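Local coordinates for fructooligosaccharide ABC transporter substrate-binding protein FusA (Streptococcus pneumoniae, PDB 5G5Y), which binds short- and long-chain fructooligosaccharides, preferring tetrasaccharides and larger, but not sucrose, and delivers them for import by the FusABC-MsmK ABC transporter, at residues E21-L25 with Q376-V380; K129-V135 with Y412-N418; N189-K195 with N206-L210; V419-P423 with K482-Y486. All blocks are in the same frame, centred on the assembly; numbering follows the deposited sequence.

Contact 1: E21-L25 with Q376-V380; sequences EKLIL and QKTEV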
loop_
_atom_site.group_PDB
_atom_site.type_symbol
_atom_site.label_atom_id
_atom_site.label_comp_id
_atom_site.label_asym_id
_atom_site.label_seq_id
_atom_site.Cartn_x
_atom_site.Cartn_y
_atom_site.Cartn_z
ATOM N N GLU A 21 -1.679 -23.987 17.713
ATOM C CA GLU A 21 -1.492 -25.070 16.742
ATOM C C GLU A 21 -0.604 -24.677 15.525
ATOM O O GLU A 21 -0.306 -25.520 14.692
ATOM C CB GLU A 21 -2.856 -25.586 16.262
ATOM C CG GLU A 21 -3.654 -26.217 17.392
ATOM C CD GLU A 21 -5.012 -26.747 16.946
ATOM O OE1 GLU A 21 -5.250 -26.831 15.730
ATOM O OE2 GLU A 21 -5.847 -27.060 17.828
ATOM N N LYS A 22 -0.229 -23.401 15.411
ATOM C CA LYS A 22 0.752 -22.938 14.423
ATOM C C LYS A 22 2.179 -23.261 14.871
ATOM O O LYS A 22 2.535 -23.052 16.019
ATOM C CB LYS A 22 0.641 -21.429 14.222
ATOM C CG LYS A 22 -0.627 -21.021 13.544
ATOM C CD LYS A 22 -0.662 -19.537 13.175
ATOM C CE LYS A 22 -1.926 -19.220 12.419
ATOM N NZ LYS A 22 -2.172 -17.768 12.133
ATOM N N LEU A 23 2.973 -23.784 13.938
ATOM C CA LEU A 23 4.374 -24.135 14.186
ATOM C C LEU A 23 5.215 -22.947 14.704
ATOM O O LEU A 23 6.048 -23.092 15.649
ATOM C CB LEU A 23 4.969 -24.805 12.941
ATOM C CG LEU A 23 6.379 -25.343 13.040
ATOM C CD1 LEU A 23 6.609 -26.255 14.256
ATOM C CD2 LEU A 23 6.721 -26.092 11.756
ATOM N N ILE A 24 4.994 -21.763 14.133
ATOM C CA ILE A 24 5.695 -20.567 14.631
ATOM C C ILE A 24 5.452 -20.357 16.126
ATOM O O ILE A 24 6.382 -20.067 16.896
ATOM C CB ILE A 24 5.312 -19.296 13.807
ATOM C CG1 ILE A 24 5.994 -19.316 12.422
ATOM C CG2 ILE A 24 5.737 -18.043 14.524
ATOM C CD1 ILE A 24 5.463 -18.249 11.464
ATOM N N LEU A 25 4.215 -20.472 16.577
ATOM C CA LEU A 25 3.947 -20.167 17.976
ATOM C C LEU A 25 4.391 -21.290 18.941
ATOM O O LEU A 25 4.677 -21.033 20.104
ATOM C CB LEU A 25 2.491 -19.812 18.154
ATOM C CG LEU A 25 2.171 -18.517 17.387
ATOM C CD1 LEU A 25 0.677 -18.320 17.361
ATOM C CD2 LEU A 25 2.856 -17.314 18.035
ATOM N N GLN A 376 -1.662 -17.719 4.818
ATOM C CA GLN A 376 -2.749 -17.506 5.785
ATOM C C GLN A 376 -2.808 -18.562 6.871
ATOM O O GLN A 376 -3.195 -18.256 7.983
ATOM C CB GLN A 376 -4.101 -17.471 5.094
ATOM C CG GLN A 376 -4.461 -16.206 4.384
ATOM C CD GLN A 376 -5.641 -16.501 3.486
ATOM O OE1 GLN A 376 -6.769 -16.613 3.975
ATOM N NE2 GLN A 376 -5.377 -16.761 2.191
ATOM N N LYS A 377 -2.463 -19.804 6.525
ATOM C CA LYS A 377 -2.456 -20.896 7.482
ATOM C C LYS A 377 -1.299 -20.881 8.464
ATOM O O LYS A 377 -1.429 -21.462 9.546
ATOM C CB LYS A 377 -2.470 -22.258 6.764
ATOM C CG LYS A 377 -3.723 -22.557 5.970
ATOM C CD LYS A 377 -3.541 -23.935 5.320
ATOM C CE LYS A 377 -4.653 -24.334 4.383
ATOM N NZ LYS A 377 -4.241 -25.539 3.608
ATOM N N THR A 378 -0.182 -20.222 8.102
ATOM C CA THR A 378 1.104 -20.378 8.812
ATOM C C THR A 378 1.734 -19.086 9.356
ATOM O O THR A 378 2.538 -19.163 10.279
ATOM C CB THR A 378 2.136 -21.152 7.945
ATOM O OG1 THR A 378 2.493 -20.428 6.754
ATOM C CG2 THR A 378 1.552 -22.553 7.539
ATOM N N GLU A 379 1.411 -17.935 8.762
ATOM C CA GLU A 379 1.849 -16.632 9.265
ATOM C C GLU A 379 1.171 -16.323 10.599
ATOM O O GLU A 379 0.142 -16.920 10.957
ATOM C CB GLU A 379 1.487 -15.492 8.272
ATOM C CG GLU A 379 0.007 -15.115 8.307
ATOM C CD GLU A 379 -0.454 -14.222 7.145
ATOM O OE1 GLU A 379 0.337 -13.396 6.655
ATOM O OE2 GLU A 379 -1.625 -14.354 6.710
ATOM N N VAL A 380 1.699 -15.348 11.328
ATOM C CA VAL A 380 1.027 -14.888 12.527
ATOM C C VAL A 380 0.668 -13.416 12.550
ATOM O O VAL A 380 -0.132 -13.013 13.403
ATOM C CB VAL A 380 1.809 -15.255 13.827
ATOM C CG1 VAL A 380 2.257 -16.734 13.818
ATOM C CG2 VAL A 380 3.002 -14.404 14.004
HETATM O O HOH W 1 -3.759 -16.398 10.017
HETATM O O HOH W 2 3.233 -21.293 11.810
#
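The direct polar link is made by Lys22, whose extended side chain (chi1 m, the rest t) runs along the end of helix 370-378. Its NZ donates a hydrogen bond of 2.7 Å to Glu379 O, and its CE lies 3.7 Å from Lys377 O. A lysine suits this place: the long aliphatic part can be buried while the ammonium group bonds the carbonyl of Glu379, just past the helix, and reaches Gln376 O through water 1. That water accepts from Lys22 NZ (3.0 Å) and donates to Gln376 O (2.8 Å); water 2 accepts from Ile24 N (3.0 Å) and donates to Thr378 O (2.7 Å). The start of helix 23-32, with Lys22 at its N-cap position, is thus joined to the end of helix 370-378, which carries the substrate-binding Arg375 and leads into Glu379, also substrate-binding. The CA-to-CB bond of Glu379 points away from segment 21-25, and its carboxylate forms a salt bridge with Arg375. Apolar packing centres on Val380, whose CG1 lies 3.8 Å from Ile24 CG2 and 4.0 Å from Leu25 CG, branched side chains filling a buried space. Helix 332-340 borders it, with Asn338 touching both Ile24 and Val380.

Contact 2: K129-V135 with Y412-N418; sequences KESIHSV and YVPYMSN
This is plain packing of two connecting loops, the connection from strand 121-123 to strand 138-142 against the segment after helix 399-412. Segment 129-135 leaves a 3-10 turn at Lys129-Glu130 and enters a type I beta turn from Ser131 to Ser134 (Ser134 N to Ser131 O, 3.0 Å); Ser131 OG accepts from His133 N (3.1 Å), an ST turn. In the other segment, residues 413-415 form a 3-10 turn, closed by Met416 N to Val413 O (3.1 Å). CA-CA distances are 6.2 Å for Lys129-Val413 and 8.1 Å for Val135-Tyr412. Lys129 (m, then all t) carries NZ to Met416 O in a 2.7 Å hydrogen bond, satisfying a loop carbonyl, while its aliphatic part covers Met416, CB 3.8 Å from SD. Val413 CG2 lies 3.6 Å from Lys129 O and 4.1 Å from Glu130 CG. Flexible Met416 (m, t, t) brings CE within 3.6 Å of Ser134 CB. Val135 (t) offers a compact apolar face, its CG2 3.7 Å from Tyr412 CD2 (chi1 m) and 4.2 Å from Met416 CE. Helix 399-412 flanks the joint: Ile132 rests on Leu405, Glu130 forms a salt bridge with Lys409, and Arg404 NH1 is hydrogen-bonded to Val135 O.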
loop_
_atom_site.group_PDB
_atom_site.type_symbol
_atom_site.label_atom_id
_atom_site.label_comp_id
_atom_site.label_asym_id
_atom_site.label_seq_id
_atom_site.Cartn_x
_atom_site.Cartn_y
_atom_site.Cartn_z
ATOM N N LYS A 129 12.636 5.921 -3.144
ATOM C CA LYS A 129 12.018 5.930 -4.478
ATOM C C LYS A 129 11.843 4.520 -5.042
ATOM O O LYS A 129 10.947 4.260 -5.827
ATOM C CB LYS A 129 12.886 6.762 -5.429
ATOM C CG LYS A 129 12.884 8.261 -5.143
ATOM C CD LYS A 129 13.843 9.000 -6.047
ATOM C CE LYS A 129 13.947 10.462 -5.662
ATOM N NZ LYS A 129 14.774 11.136 -6.679
ATOM N N GLU A 130 12.688 3.606 -4.600
ATOM C CA GLU A 130 12.673 2.231 -5.090
ATOM C C GLU A 130 11.635 1.353 -4.424
ATOM O O GLU A 130 11.459 0.210 -4.862
ATOM C CB GLU A 130 14.082 1.609 -4.949
ATOM C CG GLU A 130 15.053 2.210 -5.936
ATOM C CD GLU A 130 16.497 1.741 -5.773
ATOM O OE1 GLU A 130 16.756 0.608 -5.353
ATOM O OE2 GLU A 130 17.391 2.517 -6.119
ATOM N N SER A 131 10.890 1.881 -3.430
ATOM C CA SER A 131 9.859 1.113 -2.760
ATOM C C SER A 131 8.865 0.572 -3.784
ATOM O O SER A 131 8.492 1.266 -4.733
ATOM C CB SER A 131 9.114 1.961 -1.714
ATOM O OG SER A 131 7.979 1.262 -1.194
ATOM N N ILE A 132 8.421 -0.658 -3.554
ATOM C CA ILE A 132 7.387 -1.289 -4.376
ATOM C C ILE A 132 6.086 -0.482 -4.393
ATOM O O ILE A 132 5.280 -0.610 -5.310
ATOM C CB ILE A 132 7.112 -2.746 -3.876
ATOM C CG1 ILE A 132 6.339 -3.560 -4.929
ATOM C CG2 ILE A 132 6.386 -2.745 -2.539
ATOM C CD1 ILE A 132 6.391 -5.064 -4.699
ATOM N N HIS A 133 5.900 0.337 -3.354
ATOM C CA HIS A 133 4.742 1.178 -3.211
ATOM C C HIS A 133 4.753 2.477 -4.009
ATOM O O HIS A 133 3.706 3.107 -4.138
ATOM C CB HIS A 133 4.527 1.492 -1.740
ATOM C CG HIS A 133 4.323 0.274 -0.925
ATOM N ND1 HIS A 133 3.179 -0.489 -1.008
ATOM C CD2 HIS A 133 5.148 -0.363 -0.067
ATOM C CE1 HIS A 133 3.293 -1.517 -0.183
ATOM N NE2 HIS A 133 4.494 -1.479 0.368
ATOM N N SER A 134 5.901 2.839 -4.590
ATOM C CA SER A 134 6.086 4.138 -5.235
ATOM C C SER A 134 5.125 4.400 -6.391
ATOM O O SER A 134 4.744 5.557 -6.617
ATOM C CB SER A 134 7.533 4.312 -5.708
ATOM O OG SER A 134 8.438 4.376 -4.611
ATOM N N VAL A 135 4.767 3.335 -7.123
ATOM C CA VAL A 135 3.779 3.405 -8.219
ATOM C C VAL A 135 2.842 2.263 -7.963
ATOM O O VAL A 135 3.308 1.128 -7.784
ATOM C CB VAL A 135 4.448 3.234 -9.598
ATOM C CG1 VAL A 135 3.442 3.214 -10.770
ATOM C CG2 VAL A 135 5.385 4.391 -9.814
ATOM N N TYR A 412 10.718 3.547 -13.867
ATOM C CA TYR A 412 10.109 4.708 -13.170
ATOM C C TYR A 412 11.056 5.532 -12.311
ATOM O O TYR A 412 11.001 6.763 -12.309
ATOM C CB TYR A 412 8.949 4.268 -12.318
ATOM C CG TYR A 412 7.883 3.463 -12.981
ATOM C CD1 TYR A 412 7.427 3.763 -14.263
ATOM C CD2 TYR A 412 7.300 2.404 -12.310
ATOM C CE1 TYR A 412 6.452 3.014 -14.871
ATOM C CE2 TYR A 412 6.272 1.672 -12.884
ATOM C CZ TYR A 412 5.837 1.989 -14.158
ATOM O OH TYR A 412 4.837 1.239 -14.742
ATOM N N VAL A 413 11.910 4.866 -11.544
ATOM C CA VAL A 413 12.800 5.561 -10.644
ATOM C C VAL A 413 13.609 6.723 -11.262
ATOM O O VAL A 413 13.664 7.792 -10.657
ATOM C CB VAL A 413 13.671 4.572 -9.882
ATOM C CG1 VAL A 413 14.813 5.269 -9.131
ATOM C CG2 VAL A 413 12.778 3.797 -8.914
ATOM N N PRO A 414 14.148 6.558 -12.488
ATOM C CA PRO A 414 14.879 7.664 -13.102
ATOM C C PRO A 414 14.084 8.968 -13.276
ATOM O O PRO A 414 14.691 10.052 -13.358
ATOM C CB PRO A 414 15.301 7.101 -14.470
ATOM C CG PRO A 414 15.312 5.618 -14.299
ATOM C CD PRO A 414 14.194 5.338 -13.335
ATOM N N TYR A 415 12.749 8.861 -13.284
ATOM C CA TYR A 415 11.860 9.989 -13.522
ATOM C C TYR A 415 11.137 10.486 -12.253
ATOM O O TYR A 415 10.352 11.398 -12.366
ATOM C CB TYR A 415 10.849 9.605 -14.580
ATOM C CG TYR A 415 11.557 9.125 -15.806
ATOM C CD1 TYR A 415 12.320 10.013 -16.559
ATOM C CD2 TYR A 415 11.534 7.789 -16.171
ATOM C CE1 TYR A 415 13.042 9.591 -17.641
ATOM C CE2 TYR A 415 12.243 7.348 -17.291
ATOM C CZ TYR A 415 12.998 8.256 -18.001
ATOM O OH TYR A 415 13.668 7.858 -19.108
ATOM N N MET A 416 11.429 9.893 -11.083
ATOM C CA MET A 416 10.899 10.332 -9.780
ATOM C C MET A 416 11.804 11.399 -9.197
ATOM O O MET A 416 12.772 11.122 -8.421
ATOM C CB MET A 416 10.836 9.151 -8.808
ATOM C CG MET A 416 9.860 8.051 -9.193
ATOM S SD MET A 416 10.016 6.801 -7.895
ATOM C CE MET A 416 9.283 5.389 -8.711
ATOM N N SER A 417 11.511 12.634 -9.548
ATOM C CA SER A 417 12.367 13.735 -9.209
ATOM C C SER A 417 12.128 14.308 -7.819
ATOM O O SER A 417 12.908 15.149 -7.385
ATOM C CB SER A 417 12.204 14.843 -10.273
ATOM O OG SER A 417 12.672 14.316 -11.536
ATOM N N ASN A 418 11.069 13.898 -7.144
ATOM C CA ASN A 418 10.740 14.429 -5.817
ATOM C C ASN A 418 11.536 13.683 -4.742
ATOM O O ASN A 418 11.415 12.466 -4.605
ATOM C CB ASN A 418 9.251 14.348 -5.560
ATOM C CG ASN A 418 8.463 15.277 -6.499
ATOM O OD1 ASN A 418 8.694 15.275 -7.720
ATOM N ND2 ASN A 418 7.606 16.129 -5.935
#

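Contact 3: N189-K195 with N206-L210; sequences NGNEDFK and NDDHL
Two irregular pieces of the connection between strands 181-183 and 210-212 are joined here through the carboxylate of Asp207. Each holds a type I beta turn, Gly190 to Asp193 and Asn206 to His209, the second closed by His209 N to Asn206 O (2.8 Å). CA atoms stand 5.4 Å apart for Asn189-Asp207 and 6.7 Å for Lys195-Asn206. Aspartate suits 207 because its two oxygens serve separate donors: with chi1 m, OD2 accepts from Gly190 N (2.8 Å) and OD1 from Lys195 NZ (2.8 Å, a salt bridge). Gly190 has phi/psi of 107/-168, where a CB would jam against the preceding carbonyl. Lys195 curls back (p, t, p, p), so NZ also forms a salt bridge with Asp193 OD2 (2.8 Å) and is hydrogen-bonded to Tyr447 OH. Asp193 OD2 accepts from Lys195 N (3.2 Å) in an Asx turn; OD1 forms a salt bridge with Arg450. Water 3 lies 2.8 Å from Gly190 O and 2.7 Å from Asp207 OD1. Asn206 (p) accepts at OD1 from Leu210 N (3.2 Å); ND2 donates to Leu210 O (3.0 Å) and is also hydrogen-bonded to Arg299 O. The Asp193-Lys195-Asp207 salt-bridge network unites two turns in the loop carrying the substrate-binding Asn191.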
loop_
_atom_site.group_PDB
_atom_site.type_symbol
_atom_site.label_atom_id
_atom_site.label_comp_id
_atom_site.label_asym_id
_atom_site.label_seq_id
_atom_site.Cartn_x
_atom_site.Cartn_y
_atom_site.Cartn_z
ATOM N N ASN A 189 -9.908 5.828 -7.013
ATOM C CA ASN A 189 -8.745 5.416 -6.264
ATOM C C ASN A 189 -8.319 4.007 -6.736
ATOM O O ASN A 189 -9.135 3.210 -7.280
ATOM C CB ASN A 189 -8.962 5.420 -4.741
ATOM C CG ASN A 189 -9.079 6.842 -4.115
ATOM O OD1 ASN A 189 -8.415 7.886 -4.492
ATOM N ND2 ASN A 189 -9.955 6.896 -3.115
ATOM N N GLY A 190 -7.044 3.731 -6.563
ATOM C CA GLY A 190 -6.508 2.384 -6.577
ATOM C C GLY A 190 -5.710 2.007 -7.800
ATOM O O GLY A 190 -5.376 2.834 -8.679
ATOM N N ASN A 191 -5.446 0.710 -7.894
ATOM C CA ASN A 191 -4.400 0.214 -8.795
ATOM C C ASN A 191 -4.730 0.202 -10.283
ATOM O O ASN A 191 -3.834 0.012 -11.105
ATOM C CB ASN A 191 -3.989 -1.190 -8.343
ATOM C CG ASN A 191 -3.503 -1.227 -6.902
ATOM O OD1 ASN A 191 -3.097 -0.201 -6.332
ATOM N ND2 ASN A 191 -3.545 -2.411 -6.301
ATOM N N GLU A 192 -5.997 0.383 -10.621
ATOM C CA GLU A 192 -6.505 0.282 -11.969
ATOM C C GLU A 192 -6.902 1.633 -12.566
ATOM O O GLU A 192 -7.424 1.697 -13.661
ATOM C CB GLU A 192 -7.670 -0.730 -12.012
ATOM C CG GLU A 192 -7.250 -2.186 -11.814
ATOM C CD GLU A 192 -6.803 -2.535 -10.423
ATOM O OE1 GLU A 192 -7.500 -2.197 -9.464
ATOM O OE2 GLU A 192 -5.743 -3.141 -10.253
ATOM N N ASP A 193 -6.609 2.724 -11.877
ATOM C CA ASP A 193 -6.907 4.050 -12.380
ATOM C C ASP A 193 -5.822 4.554 -13.344
ATOM O O ASP A 193 -4.684 4.119 -13.254
ATOM C CB ASP A 193 -7.021 5.033 -11.204
ATOM C CG ASP A 193 -7.565 6.383 -11.638
ATOM O OD1 ASP A 193 -8.619 6.373 -12.318
ATOM O OD2 ASP A 193 -6.930 7.449 -11.416
ATOM N N PHE A 194 -6.160 5.538 -14.194
ATOM C CA PHE A 194 -5.261 6.091 -15.184
ATOM C C PHE A 194 -4.327 7.205 -14.685
ATOM O O PHE A 194 -3.515 7.697 -15.466
ATOM C CB PHE A 194 -6.040 6.622 -16.445
ATOM C CG PHE A 194 -7.060 7.686 -16.142
ATOM C CD1 PHE A 194 -6.684 8.992 -15.868
ATOM C CD2 PHE A 194 -8.406 7.365 -16.066
ATOM C CE1 PHE A 194 -7.639 9.953 -15.550
ATOM C CE2 PHE A 194 -9.353 8.334 -15.751
ATOM C CZ PHE A 194 -8.969 9.631 -15.517
ATOM N N LYS A 195 -4.469 7.645 -13.429
ATOM C CA LYS A 195 -3.841 8.902 -12.969
ATOM C C LYS A 195 -2.294 8.885 -13.077
ATOM O O LYS A 195 -1.666 9.955 -13.182
ATOM C CB LYS A 195 -4.326 9.330 -11.568
ATOM C CG LYS A 195 -3.842 8.425 -10.427
ATOM C CD LYS A 195 -4.143 8.985 -9.037
ATOM C CE LYS A 195 -5.617 9.311 -8.791
ATOM N NZ LYS A 195 -6.427 8.057 -8.704
ATOM N N ASN A 206 -1.824 11.398 -7.414
ATOM C CA ASN A 206 -1.870 10.108 -6.729
ATOM C C ASN A 206 -3.175 10.020 -5.961
ATOM O O ASN A 206 -3.950 10.985 -5.987
ATOM C CB ASN A 206 -0.645 9.908 -5.847
ATOM C CG ASN A 206 -0.487 10.978 -4.787
ATOM O OD1 ASN A 206 -1.466 11.428 -4.173
ATOM N ND2 ASN A 206 0.755 11.355 -4.516
ATOM N N ASP A 207 -3.419 8.894 -5.297
ATOM C CA ASP A 207 -4.730 8.674 -4.638
ATOM C C ASP A 207 -5.007 9.644 -3.503
ATOM O O ASP A 207 -6.155 9.805 -3.143
ATOM C CB ASP A 207 -4.872 7.213 -4.183
ATOM C CG ASP A 207 -5.089 6.257 -5.345
ATOM O OD1 ASP A 207 -5.383 6.737 -6.477
ATOM O OD2 ASP A 207 -4.980 5.022 -5.146
ATOM N N ASP A 208 -3.976 10.261 -2.923
ATOM C CA ASP A 208 -4.163 11.330 -1.915
ATOM C C ASP A 208 -4.273 12.738 -2.529
ATOM O O ASP A 208 -4.510 13.700 -1.812
ATOM C CB ASP A 208 -2.981 11.373 -0.954
ATOM C CG ASP A 208 -2.795 10.071 -0.190
ATOM O OD1 ASP A 208 -3.775 9.531 0.341
ATOM O OD2 ASP A 208 -1.652 9.568 -0.125
ATOM N N HIS A 209 -4.068 12.850 -3.846
ATOM C CA HIS A 209 -3.915 14.130 -4.544
ATOM C C HIS A 209 -2.915 15.043 -3.839
ATOM O O HIS A 209 -3.128 16.255 -3.749
ATOM C CB HIS A 209 -5.249 14.841 -4.730
ATOM C CG HIS A 209 -6.320 13.977 -5.307
ATOM N ND1 HIS A 209 -6.191 13.347 -6.525
ATOM C CD2 HIS A 209 -7.528 13.611 -4.820
ATOM C CE1 HIS A 209 -7.253 12.589 -6.739
ATOM N NE2 HIS A 209 -8.085 12.747 -5.732
ATOM N N LEU A 210 -1.858 14.451 -3.304
ATOM C CA LEU A 210 -0.892 15.210 -2.524
ATOM C C LEU A 210 0.527 14.730 -2.776
ATOM O O LEU A 210 0.849 13.565 -2.511
ATOM C CB LEU A 210 -1.228 15.093 -1.048
ATOM C CG LEU A 210 -0.625 16.139 -0.138
ATOM C CD1 LEU A 210 -1.384 17.451 -0.260
ATOM C CD2 LEU A 210 -0.704 15.640 1.303
HETATM O O HOH W 3 -4.280 5.423 -8.507
#

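Contact 4: V419-P423 with K482-Y486; sequences VNNYP and KQKYY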
loop_
_atom_site.group_PDB
_atom_site.type_symbol
_atom_site.label_atom_id
_atom_site.label_comp_id
_atom_site.label_asym_id
_atom_site.label_seq_id
_atom_site.Cartn_x
_atom_site.Cartn_y
_atom_site.Cartn_z
ATOM N N VAL A 419 12.323 14.440 -3.985
ATOM C CA VAL A 419 13.159 13.886 -2.899
ATOM C C VAL A 419 12.277 13.108 -1.902
ATOM O O VAL A 419 12.614 11.979 -1.442
ATOM C CB VAL A 419 13.939 15.006 -2.151
ATOM C CG1 VAL A 419 14.691 14.443 -0.944
ATOM C CG2 VAL A 419 14.923 15.766 -3.025
ATOM N N ASN A 420 11.133 13.715 -1.586
ATOM C CA ASN A 420 10.239 13.208 -0.579
ATOM C C ASN A 420 8.867 12.907 -1.095
ATOM O O ASN A 420 8.411 13.479 -2.079
ATOM C CB ASN A 420 10.130 14.207 0.580
ATOM C CG ASN A 420 11.412 14.225 1.432
ATOM O OD1 ASN A 420 11.838 13.196 1.952
ATOM N ND2 ASN A 420 12.044 15.334 1.487
ATOM N N ASN A 421 8.211 12.007 -0.380
ATOM C CA ASN A 421 6.729 11.856 -0.454
ATOM C C ASN A 421 6.139 12.310 0.900
ATOM O O ASN A 421 6.864 12.879 1.725
ATOM C CB ASN A 421 6.308 10.441 -0.880
ATOM C CG ASN A 421 6.693 9.371 0.117
ATOM O OD1 ASN A 421 7.275 9.674 1.149
ATOM N ND2 ASN A 421 6.346 8.118 -0.172
ATOM N N TYR A 422 4.827 12.150 1.078
ATOM C CA TYR A 422 4.147 12.656 2.286
ATOM C C TYR A 422 4.178 11.559 3.360
ATOM O O TYR A 422 3.691 10.437 3.095
ATOM C CB TYR A 422 2.675 13.052 2.004
ATOM C CG TYR A 422 2.149 13.842 3.202
ATOM C CD1 TYR A 422 2.441 15.180 3.337
ATOM C CD2 TYR A 422 1.455 13.218 4.238
ATOM C CE1 TYR A 422 2.025 15.892 4.460
ATOM C CE2 TYR A 422 1.055 13.924 5.381
ATOM C CZ TYR A 422 1.354 15.249 5.488
ATOM O OH TYR A 422 0.915 15.949 6.605
ATOM N N PRO A 423 4.710 11.861 4.558
ATOM C CA PRO A 423 4.900 10.820 5.556
ATOM C C PRO A 423 3.598 10.449 6.298
ATOM O O PRO A 423 2.706 11.282 6.467
ATOM C CB PRO A 423 5.917 11.433 6.506
ATOM C CG PRO A 423 5.659 12.890 6.429
ATOM C CD PRO A 423 5.223 13.169 5.024
ATOM N N LYS A 482 -1.789 19.667 6.557
ATOM C CA LYS A 482 -0.813 18.738 5.989
ATOM C C LYS A 482 0.598 19.317 6.065
ATOM O O LYS A 482 1.575 18.618 6.423
ATOM C CB LYS A 482 -1.206 18.352 4.563
ATOM C CG LYS A 482 -2.478 17.489 4.446
ATOM C CD LYS A 482 -2.219 16.038 4.801
ATOM C CE LYS A 482 -3.484 15.181 4.748
ATOM N NZ LYS A 482 -3.147 13.741 4.958
ATOM N N GLN A 483 0.723 20.608 5.755
ATOM C CA GLN A 483 2.018 21.270 5.814
ATOM C C GLN A 483 2.524 21.341 7.240
ATOM O O GLN A 483 3.706 21.179 7.472
ATOM C CB GLN A 483 1.940 22.696 5.210
ATOM C CG GLN A 483 3.262 23.369 5.030
ATOM C CD GLN A 483 4.088 22.732 3.936
ATOM O OE1 GLN A 483 3.676 22.713 2.789
ATOM N NE2 GLN A 483 5.287 22.266 4.276
ATOM N N LYS A 484 1.637 21.610 8.203
ATOM C CA LYS A 484 2.036 21.638 9.587
ATOM C C LYS A 484 2.685 20.316 10.035
ATOM O O LYS A 484 3.767 20.300 10.623
ATOM C CB LYS A 484 0.833 21.995 10.471
ATOM C CG LYS A 484 1.090 22.034 11.977
ATOM C CD LYS A 484 -0.193 22.379 12.740
ATOM C CE LYS A 484 -1.129 21.187 12.833
ATOM N NZ LYS A 484 -2.308 21.435 13.710
ATOM N N TYR A 485 2.019 19.214 9.777
ATOM C CA TYR A 485 2.578 17.922 10.145
ATOM C C TYR A 485 3.850 17.559 9.363
ATOM O O TYR A 485 4.747 16.929 9.925
ATOM C CB TYR A 485 1.526 16.828 10.046
ATOM C CG TYR A 485 0.538 16.910 11.175
ATOM C CD1 TYR A 485 0.857 16.395 12.429
ATOM C CD2 TYR A 485 -0.697 17.541 11.010
ATOM C CE1 TYR A 485 -0.023 16.493 13.482
ATOM C CE2 TYR A 485 -1.593 17.627 12.057
ATOM C CZ TYR A 485 -1.241 17.119 13.302
ATOM O OH TYR A 485 -2.110 17.212 14.382
ATOM N N TYR A 486 3.927 17.972 8.100
ATOM C CA TYR A 486 5.134 17.752 7.296
ATOM C C TYR A 486 6.337 18.456 7.919
ATOM O O TYR A 486 7.417 17.846 8.108
ATOM C CB TYR A 486 4.935 18.187 5.842
ATOM C CG TYR A 486 6.161 17.881 5.029
ATOM C CD1 TYR A 486 6.398 16.598 4.593
ATOM C CD2 TYR A 486 7.130 18.849 4.755
ATOM C CE1 TYR A 486 7.533 16.272 3.877
ATOM C CE2 TYR A 486 8.293 18.521 4.014
ATOM C CZ TYR A 486 8.476 17.206 3.595
ATOM O OH TYR A 486 9.590 16.742 2.883
#
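Tyr422 and Tyr486 bury the most surface here, followed by Lys482, in loop-on-helix packing where tyrosines reach across from both sides. Tyr422, chi1 t, extends its ring across to helix 475-492, where its hydroxyl donates a hydrogen bond of 2.8 Å from OH to Lys482 O. That carbonyl already accepts the helical bond from Tyr486 N (3.0 Å), so the tyrosine adds a second donor to an acceptor inside the helix. Tyrosine suits the position because its ring can be buried while the hydroxyl at its tip still finds a backbone partner. The aliphatic part of Lys482 is long enough to pack both by Tyr422 and on Leu210, with CD 3.6 Å from Tyr422 OH, and Tyr485 CB lies equally close, at 3.6 Å from Tyr422 OH.

Tyr486, also chi1 t, projects the other way, from the helix toward the loop. Its CB lies 4.0 Å from Tyr422 CE1, and its ring edge takes Pro423, with CD 3.7 Å from Tyr486 CD1. The rigid, apolar proline ring offers a compact surface for this packing. Tyr486 OH comes to 3.2 Å from Asn420 ND2, but the angle is too poor for a hydrogen bond.

The 419-423 loop, which leads toward helix 429-455, thus lies against helix 475-492. Strands 210-212 and 218-220 also border the joint: Tyr422 touches Leu210 and Val218, and Tyr486 touches Val212 and Val218.

From the N terminus, segment 21-25 opens contact 1, which closes only at 376-380 and joins the ends of helices 23-32 and 370-378. Contact 2 opens within that span and closes beyond it, so the two loops cross; it ties the connection between strands 121-123 and 138-142 to the segment after helix 399-412. Contact 3, a short closure within both, folds the connection between strands 181-183 and 210-212 on itself. Contact 4 follows in series: 419-423 continues directly from 412-418 and meets helix 475-492 near the C terminus. The centre of contact 1 is about 34 to 37 Å from the other three centres; contacts 3 and 4 touch where Leu210 packs on Tyr422 and Lys482.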